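Local coordinates for protein putative phosphosugar isomerases (Salmonella typhimurium LT2, PDB 3FKJ) that probably acts as a phosphosugar isomerase, binding carbohydrate derivatives through its sugar isomerase (SIS) domains, at residues S32-K37 against A118-V123; S51-W56 against A225-S230; R144-V149 against Y324-A329. All coordinates share one frame; numbering follows the deposited sequence.

Contact 1. Residues S32-K37 against A118-V123; sequences SDILGK and ATIGLV
A118 opens strand 118-123 by turning its methyl toward I34, near the C-terminal end of helix 22-35; the CB of A118 lies 4.3 Å from the CG2 of I34, and the two alpha carbons are the nearest pair across the segments, at 7.2 Å. T119 points its side chain away from the helix, and its OG1 is hydrogen-bonded to the backbone at Y133 and D135. One residue on, the side chain of I120 comes back to the helix with its end: CD1 of I120 meets CD1 of I34 at 3.9 Å. I34 thus divides its branches, CG2 to the alanine and the ethyl arm to the isoleucine. With chi1 at -66° CG2 stands opposite the backbone N, and the extended second torsion carries CD1 on to I120. The contact is buried and apolar, with no hydrogen bond between the segments. Beyond I120 the strand runs on out of touch with the helix, L122 packing on helix 155-170. Strand 118-123 lies between strands 91-97 and 136-139 in the parallel sheet of a SIS domain; I34 lies among V92, A118, I120 and Y136, packing this last part of helix 22-35 on one face of the sheet.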
loop_
_atom_site.group_PDB
_atom_site.type_symbol
_atom_site.label_atom_id
_atom_site.label_comp_id
_atom_site.label_asym_id
_atom_site.label_seq_id
_atom_site.Cartn_x
_atom_site.Cartn_y
_atom_site.Cartn_z
ATOM N N SER A 32 26.834 -7.425 6.968
ATOM C CA SER A 32 28.282 -7.479 6.658
ATOM C C SER A 32 28.622 -8.667 5.766
ATOM O O SER A 32 29.342 -8.512 4.763
ATOM C CB SER A 32 29.164 -7.582 7.910
ATOM O OG SER A 32 28.707 -6.735 8.943
ATOM N N ASP A 33 28.112 -9.845 6.135
ATOM C CA ASP A 33 28.348 -11.043 5.341
ATOM C C ASP A 33 27.879 -10.864 3.903
ATOM O O ASP A 33 28.601 -11.148 2.960
ATOM C CB ASP A 33 27.671 -12.260 5.956
ATOM C CG ASP A 33 28.323 -13.568 5.518
ATOM O OD1 ASP A 33 29.374 -13.928 6.092
ATOM O OD2 ASP A 33 27.793 -14.229 4.600
ATOM N N ILE A 34 26.668 -10.357 3.736
ATOM C CA ILE A 34 26.135 -10.121 2.407
ATOM C C ILE A 34 26.994 -9.117 1.629
ATOM O O ILE A 34 27.306 -9.339 0.458
ATOM C CB ILE A 34 24.694 -9.625 2.473
ATOM C CG1 ILE A 34 23.773 -10.723 3.036
ATOM C CG2 ILE A 34 24.256 -9.131 1.090
ATOM C CD1 ILE A 34 22.445 -10.169 3.673
ATOM N N LEU A 35 27.363 -8.014 2.266
ATOM C CA LEU A 35 28.200 -6.996 1.578
ATOM C C LEU A 35 29.584 -7.502 1.160
ATOM O O LEU A 35 30.173 -6.989 0.210
ATOM C CB LEU A 35 28.320 -5.714 2.411
ATOM C CG LEU A 35 27.033 -4.872 2.366
ATOM C CD1 LEU A 35 26.994 -3.866 3.486
ATOM C CD2 LEU A 35 26.872 -4.200 1.005
ATOM N N GLY A 36 30.099 -8.501 1.869
ATOM C CA GLY A 36 31.370 -9.124 1.488
ATOM C C GLY A 36 31.272 -9.923 0.196
ATOM O O GLY A 36 32.296 -10.234 -0.417
ATOM N N LYS A 37 30.038 -10.217 -0.230
ATOM C CA LYS A 37 29.766 -11.099 -1.368
ATOM C C LYS A 37 29.007 -10.442 -2.539
ATOM O O LYS A 37 28.971 -11.004 -3.632
ATOM C CB LYS A 37 28.959 -12.291 -0.867
ATOM C CG LYS A 37 29.691 -13.132 0.151
ATOM C CD LYS A 37 28.762 -14.117 0.792
ATOM C CE LYS A 37 29.517 -15.181 1.585
ATOM N NZ LYS A 37 28.542 -16.179 2.172
ATOM N N ALA A 118 20.339 -12.305 -2.523
ATOM C CA ALA A 118 20.464 -12.799 -1.157
ATOM C C ALA A 118 19.092 -12.809 -0.514
ATOM O O ALA A 118 18.297 -11.859 -0.695
ATOM C CB ALA A 118 21.429 -11.976 -0.338
ATOM N N THR A 119 18.817 -13.873 0.241
ATOM C CA THR A 119 17.555 -14.008 0.948
ATOM C C THR A 119 17.790 -14.013 2.477
ATOM O O THR A 119 18.672 -14.678 2.951
ATOM C CB THR A 119 16.795 -15.288 0.507
ATOM O OG1 THR A 119 17.663 -16.421 0.628
ATOM C CG2 THR A 119 16.322 -15.178 -0.914
ATOM N N ILE A 120 17.016 -13.210 3.215
ATOM C CA ILE A 120 17.014 -13.242 4.690
ATOM C C ILE A 120 15.612 -13.686 5.103
ATOM O O ILE A 120 14.607 -13.035 4.752
ATOM C CB ILE A 120 17.321 -11.858 5.335
ATOM C CG1 ILE A 120 18.669 -11.275 4.851
ATOM C CG2 ILE A 120 17.290 -11.952 6.866
ATOM C CD1 ILE A 120 18.915 -9.836 5.299
ATOM N N GLY A 121 15.545 -14.787 5.838
ATOM C CA GLY A 121 14.278 -15.347 6.294
ATOM C C GLY A 121 14.071 -15.133 7.774
ATOM O O GLY A 121 14.900 -15.580 8.586
ATOM N N LEU A 122 12.964 -14.457 8.123
ATOM C CA LEU A 122 12.523 -14.315 9.525
ATOM C C LEU A 122 11.469 -15.397 9.832
ATOM O O LEU A 122 10.432 -15.494 9.143
ATOM C CB LEU A 122 11.938 -12.915 9.766
ATOM C CG LEU A 122 12.824 -11.665 9.881
ATOM C CD1 LEU A 122 13.668 -11.442 8.646
ATOM C CD2 LEU A 122 11.911 -10.479 10.076
ATOM N N VAL A 123 11.742 -16.228 10.836
ATOM C CA VAL A 123 10.827 -17.316 11.221
ATOM C C VAL A 123 10.642 -17.313 12.728
ATOM O O VAL A 123 11.490 -16.830 13.460
ATOM C CB VAL A 123 11.339 -18.733 10.778
ATOM C CG1 VAL A 123 11.585 -18.796 9.275
ATOM C CG2 VAL A 123 12.599 -19.153 11.560
#

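Contact 2. Residues S51-W56 against A225-S230; sequences SLTGFW and AAHQES
T53 faces helix 223-238 with both branches of its side chain, one polar and one apolar. Its CB lies close to Q228, 3.5 Å from OE1 and 3.8 Å from CB of that residue. Next, T53 OG1 donates a hydrogen bond of 2.7 Å to OE1 of Q228, with G50 O nearby as a weak alternative partner. The hydroxyl approaches with a C=O...donor angle of 108° and a tilt of 31° from the carbonyl plane. The other branch, CG2, reaches the imidazole of H227, where it meets CD2 at 3.7 Å, at the ring edge and in its plane. A first torsion of 56° produces this division, placing OG1 between the backbone N and the carbonyl carbon while CG2 stands opposite the carbonyl carbon. The polar end of H227 is engaged elsewhere, ND1 hydrogen-bonding to OG of S244.

Q228 reaches across on an extended chain, and its OE1 receives a second bond, from a water 2.8 Å away. That water also donates to T53 O at 2.7 Å, so T53 grips OE1 twice, directly through its hydroxyl and through the water on its carbonyl. The contact joins helix 50-53, which follows strand 42-47 of one parallel sheet, to helix 223-238, which follows strand 213-218 of the other, as expected where two SIS-type alpha/beta units meet; Y73 of strand 70-75 packs on T53, and N318 of helix 313-331 on Q228.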
loop_
_atom_site.group_PDB
_atom_site.type_symbol
_atom_site.label_atom_id
_atom_site.label_comp_id
_atom_site.label_asym_id
_atom_site.label_seq_id
_atom_site.Cartn_x
_atom_site.Cartn_y
_atom_site.Cartn_z
ATOM N N SER A 51 2.911 -10.717 8.060
ATOM C CA SER A 51 4.301 -10.914 7.703
ATOM C C SER A 51 4.816 -10.003 6.587
ATOM O O SER A 51 6.002 -10.012 6.287
ATOM C CB SER A 51 4.567 -12.413 7.420
ATOM O OG SER A 51 4.599 -13.149 8.650
ATOM N N LEU A 52 3.921 -9.199 6.003
ATOM C CA LEU A 52 4.299 -8.064 5.192
ATOM C C LEU A 52 4.244 -6.736 5.969
ATOM O O LEU A 52 5.184 -5.920 5.890
ATOM C CB LEU A 52 3.394 -7.993 3.981
ATOM C CG LEU A 52 3.744 -6.888 2.990
ATOM C CD1 LEU A 52 5.244 -6.941 2.576
ATOM C CD2 LEU A 52 2.760 -6.931 1.795
ATOM N N THR A 53 3.167 -6.482 6.694
ATOM C CA THR A 53 3.049 -5.222 7.461
ATOM C C THR A 53 4.108 -5.141 8.582
ATOM O O THR A 53 4.469 -4.056 9.022
ATOM C CB THR A 53 1.661 -5.031 8.126
ATOM O OG1 THR A 53 1.354 -6.142 8.970
ATOM C CG2 THR A 53 0.521 -4.738 7.101
ATOM N N GLY A 54 4.621 -6.301 9.014
ATOM C CA GLY A 54 5.730 -6.356 9.969
ATOM C C GLY A 54 7.033 -5.738 9.434
ATOM O O GLY A 54 7.930 -5.442 10.209
ATOM N N PHE A 55 7.112 -5.532 8.119
ATOM C CA PHE A 55 8.231 -4.900 7.469
ATOM C C PHE A 55 8.099 -3.393 7.294
ATOM O O PHE A 55 9.064 -2.756 6.889
ATOM C CB PHE A 55 8.483 -5.553 6.098
ATOM C CG PHE A 55 9.036 -6.948 6.170
ATOM C CD1 PHE A 55 10.148 -7.232 6.980
ATOM C CD2 PHE A 55 8.473 -7.972 5.417
ATOM C CE1 PHE A 55 10.663 -8.513 7.022
ATOM C CE2 PHE A 55 8.978 -9.235 5.466
ATOM C CZ PHE A 55 10.062 -9.519 6.274
ATOM N N TRP A 56 6.915 -2.822 7.586
ATOM C CA TRP A 56 6.683 -1.401 7.429
ATOM C C TRP A 56 7.706 -0.510 8.147
ATOM O O TRP A 56 8.145 0.480 7.569
ATOM C CB TRP A 56 5.283 -0.983 7.914
ATOM C CG TRP A 56 4.975 0.403 7.440
ATOM C CD1 TRP A 56 5.099 1.561 8.141
ATOM C CD2 TRP A 56 4.565 0.770 6.125
ATOM N NE1 TRP A 56 4.756 2.638 7.345
ATOM C CE2 TRP A 56 4.435 2.180 6.100
ATOM C CE3 TRP A 56 4.291 0.046 4.958
ATOM C CZ2 TRP A 56 4.035 2.889 4.952
ATOM C CZ3 TRP A 56 3.869 0.755 3.806
ATOM C CH2 TRP A 56 3.746 2.161 3.816
ATOM N N ALA A 225 1.054 -0.397 10.944
ATOM C CA ALA A 225 0.313 -0.790 12.147
ATOM C C ALA A 225 -1.211 -0.661 12.008
ATOM O O ALA A 225 -1.983 -1.475 12.522
ATOM C CB ALA A 225 0.788 0.027 13.320
ATOM N N ALA A 226 -1.636 0.359 11.295
ATOM C CA ALA A 226 -3.028 0.619 11.101
ATOM C C ALA A 226 -3.604 -0.432 10.166
ATOM O O ALA A 226 -4.674 -0.977 10.412
ATOM C CB ALA A 226 -3.233 2.041 10.597
ATOM N N HIS A 227 -2.887 -0.709 9.089
ATOM C CA HIS A 227 -3.312 -1.683 8.165
ATOM C C HIS A 227 -3.308 -3.080 8.769
ATOM O O HIS A 227 -4.254 -3.834 8.571
ATOM C CB HIS A 227 -2.470 -1.616 6.892
ATOM C CG HIS A 227 -2.978 -2.515 5.821
ATOM N ND1 HIS A 227 -4.196 -2.311 5.220
ATOM C CD2 HIS A 227 -2.483 -3.672 5.305
ATOM C CE1 HIS A 227 -4.407 -3.277 4.340
ATOM N NE2 HIS A 227 -3.383 -4.112 4.369
ATOM N N GLN A 228 -2.238 -3.414 9.504
ATOM C CA GLN A 228 -2.176 -4.664 10.179
ATOM C C GLN A 228 -3.361 -4.861 11.131
ATOM O O GLN A 228 -3.983 -5.911 11.130
ATOM C CB GLN A 228 -0.863 -4.761 10.941
ATOM C CG GLN A 228 -0.597 -6.093 11.656
ATOM C CD GLN A 228 0.776 -6.122 12.233
ATOM O OE1 GLN A 228 1.781 -5.686 11.589
ATOM N NE2 GLN A 228 0.848 -6.549 13.469
ATOM N N GLU A 229 -3.654 -3.865 11.961
ATOM C CA GLU A 229 -4.788 -3.973 12.847
ATOM C C GLU A 229 -6.041 -4.281 12.071
ATOM O O GLU A 229 -6.874 -5.091 12.478
ATOM C CB GLU A 229 -4.961 -2.697 13.645
ATOM C CG GLU A 229 -6.128 -2.692 14.615
ATOM C CD GLU A 229 -5.893 -3.514 15.918
ATOM O OE1 GLU A 229 -4.816 -4.086 16.179
ATOM O OE2 GLU A 229 -6.852 -3.572 16.697
ATOM N N SER A 230 -6.205 -3.589 10.953
ATOM C CA SER A 230 -7.369 -3.773 10.098
ATOM C C SER A 230 -7.531 -5.190 9.566
ATOM O O SER A 230 -8.583 -5.806 9.746
ATOM C CB SER A 230 -7.298 -2.788 8.945
ATOM O OG SER A 230 -8.472 -2.831 8.183
HETATM O O HOH W 1 3.818 -3.711 11.595
#

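Contact 3. Residues R144-V149 against Y324-A329; sequences RYPETV and YNLALA
Y145 and P146, consecutive residues of the loop after strand 136-139, close on a single leucine, L326 of helix 313-331. R144 precedes them without reaching the helix; its carbonyl oxygen accepts a hydrogen bond from the backbone N of E147, closing a type VI beta turn from R144 to E147 around the cis peptide bond that precedes P146. Y145 comes next and carries most of the contact. Its ring is met obliquely by CD2 of L326, which lies 3.7 Å from both CD2 and CE2 of Y145, while CB of L326 lies 4.2 Å from CD2 of Y145. The ring extends straight on from the backbone N of Y145 (chi1 -174°) and is carried out to the helix, where it also touches D322 and V323. At the far end of the ring the phenol OH hydrogen-bonds to NE2 of Q198, which ties down the tip.

Because of the cis peptide the proline ring folds back over the tyrosine, with its CB 4.2 Å above the ring plane and over its centre, and P146 CD lies 4.2 Å from CD2 of L326. From E147 onward the loop leaves the helix and continues toward helix 155-170. At this surface site, the loop from the first parallel sheet rests against helix 313-331, whose other sides are packed by helices 198-208 and 223-238.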
loop_
_atom_site.group_PDB
_atom_site.type_symbol
_atom_site.label_atom_id
_atom_site.label_comp_id
_atom_site.label_asym_id
_atom_site.label_seq_id
_atom_site.Cartn_x
_atom_site.Cartn_y
_atom_site.Cartn_z
ATOM N N ARG A 144 2.033 -14.662 22.801
ATOM C CA ARG A 144 0.660 -14.206 22.841
ATOM C C ARG A 144 0.336 -13.417 24.112
ATOM O O ARG A 144 0.272 -13.977 25.207
ATOM C CB ARG A 144 -0.249 -15.411 22.722
ATOM C CG ARG A 144 -1.712 -15.094 22.726
ATOM C CD ARG A 144 -2.493 -16.381 22.515
ATOM N NE ARG A 144 -2.257 -16.876 21.158
ATOM C CZ ARG A 144 -2.316 -18.149 20.790
ATOM N NH1 ARG A 144 -2.622 -19.105 21.671
ATOM N NH2 ARG A 144 -2.077 -18.462 19.524
ATOM N N TYR A 145 0.103 -12.113 23.931
ATOM C CA TYR A 145 -0.285 -11.200 25.004
ATOM C C TYR A 145 -1.405 -11.894 25.799
ATOM O O TYR A 145 -2.348 -12.429 25.202
ATOM C CB TYR A 145 -0.738 -9.821 24.447
ATOM C CG TYR A 145 -1.011 -8.803 25.530
ATOM C CD1 TYR A 145 0.044 -8.141 26.193
ATOM C CD2 TYR A 145 -2.314 -8.557 25.963
ATOM C CE1 TYR A 145 -0.212 -7.238 27.252
ATOM C CE2 TYR A 145 -2.577 -7.679 27.027
ATOM C CZ TYR A 145 -1.525 -7.011 27.655
ATOM O OH TYR A 145 -1.819 -6.125 28.682
ATOM N N PRO A 146 -1.330 -11.873 27.140
ATOM C CA PRO A 146 -0.472 -11.123 28.062
ATOM C C PRO A 146 0.943 -11.707 28.341
ATOM O O PRO A 146 1.733 -11.114 29.115
ATOM C CB PRO A 146 -1.319 -11.103 29.326
ATOM C CG PRO A 146 -2.037 -12.390 29.296
ATOM C CD PRO A 146 -2.290 -12.720 27.871
ATOM N N GLU A 147 1.265 -12.830 27.706
ATOM C CA GLU A 147 2.632 -13.317 27.705
ATOM C C GLU A 147 3.434 -12.358 26.844
ATOM O O GLU A 147 2.925 -11.776 25.923
ATOM C CB GLU A 147 2.721 -14.756 27.184
ATOM C CG GLU A 147 1.657 -15.689 27.774
ATOM C CD GLU A 147 2.199 -17.020 28.258
ATOM O OE1 GLU A 147 2.917 -17.694 27.490
ATOM O OE2 GLU A 147 1.890 -17.407 29.410
ATOM N N THR A 148 4.676 -12.123 27.208
ATOM C CA THR A 148 5.494 -11.173 26.486
ATOM C C THR A 148 6.908 -11.753 26.304
ATOM O O THR A 148 7.269 -12.750 26.925
ATOM C CB THR A 148 5.537 -9.820 27.227
ATOM O OG1 THR A 148 6.004 -10.032 28.544
ATOM C CG2 THR A 148 4.166 -9.194 27.316
ATOM N N VAL A 149 7.653 -11.133 25.391
ATOM C CA VAL A 149 9.026 -11.459 25.091
ATOM C C VAL A 149 9.730 -10.101 24.955
ATOM O O VAL A 149 9.112 -9.064 25.197
ATOM C CB VAL A 149 9.175 -12.302 23.779
ATOM C CG1 VAL A 149 8.709 -13.740 23.991
ATOM C CG2 VAL A 149 8.458 -11.611 22.550
ATOM N N TYR A 324 -5.591 -3.346 23.771
ATOM C CA TYR A 324 -6.933 -3.053 23.306
ATOM C C TYR A 324 -7.575 -4.283 22.677
ATOM O O TYR A 324 -8.743 -4.527 22.900
ATOM C CB TYR A 324 -6.925 -1.911 22.303
ATOM C CG TYR A 324 -6.593 -0.582 22.907
ATOM C CD1 TYR A 324 -5.275 -0.187 23.062
ATOM C CD2 TYR A 324 -7.598 0.283 23.322
ATOM C CE1 TYR A 324 -4.953 1.033 23.628
ATOM C CE2 TYR A 324 -7.287 1.505 23.873
ATOM C CZ TYR A 324 -5.958 1.882 24.027
ATOM O OH TYR A 324 -5.622 3.114 24.582
ATOM N N ASN A 325 -6.797 -5.039 21.893
ATOM C CA ASN A 325 -7.279 -6.256 21.228
ATOM C C ASN A 325 -7.777 -7.354 22.151
ATOM O O ASN A 325 -8.784 -8.007 21.839
ATOM C CB ASN A 325 -6.235 -6.845 20.289
ATOM C CG ASN A 325 -5.824 -5.893 19.209
ATOM O OD1 ASN A 325 -6.495 -4.900 18.965
ATOM N ND2 ASN A 325 -4.707 -6.179 18.557
ATOM N N LEU A 326 -7.073 -7.577 23.262
ATOM C CA LEU A 326 -7.531 -8.530 24.276
ATOM C C LEU A 326 -8.793 -8.003 24.974
ATOM O O LEU A 326 -9.778 -8.724 25.142
ATOM C CB LEU A 326 -6.427 -8.799 25.308
ATOM C CG LEU A 326 -6.529 -10.046 26.190
ATOM C CD1 LEU A 326 -6.507 -11.299 25.327
ATOM C CD2 LEU A 326 -5.408 -10.058 27.197
ATOM N N ALA A 327 -8.761 -6.748 25.402
ATOM C CA ALA A 327 -9.939 -6.137 26.012
ATOM C C ALA A 327 -11.188 -6.246 25.113
ATOM O O ALA A 327 -12.281 -6.564 25.591
ATOM C CB ALA A 327 -9.660 -4.692 26.366
ATOM N N LEU A 328 -11.029 -5.999 23.807
ATOM C CA LEU A 328 -12.158 -6.048 22.872
ATOM C C LEU A 328 -12.645 -7.473 22.687
ATOM O O LEU A 328 -13.857 -7.750 22.808
ATOM C CB LEU A 328 -11.784 -5.453 21.537
ATOM C CG LEU A 328 -12.884 -5.334 20.508
ATOM C CD1 LEU A 328 -13.933 -4.360 21.043
ATOM C CD2 LEU A 328 -12.289 -4.879 19.178
ATOM N N ALA A 329 -11.693 -8.382 22.462
ATOM C CA ALA A 329 -12.005 -9.808 22.282
ATOM C C ALA A 329 -12.767 -10.379 23.484
ATOM O O ALA A 329 -13.694 -11.150 23.314
ATOM C CB ALA A 329 -10.723 -10.624 21.987
#

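How the contacts relate
Contact 1 is buried on one face of the first sheet, far from the chain centre, and wholly aliphatic; contact 3 lies at the surface and sets a tyrosine and a cis-proline against a leucine. Contact 2, whose centre lies about 5 Å from the centre of the chain, is partly buried and the polar one, with a direct hydrogen bond and a bridging water. Contact 1 joins a helix and an inner strand around the first sheet, whereas contacts 2 and 3 each link an element that follows a strand of that sheet to a helix of the C-terminal half. L122 CD2 packs on F55 CE1 at 3.8 Å between contacts 1 and 2. Helices 223-238 and 313-331, used by contacts 2 and 3, also pack together.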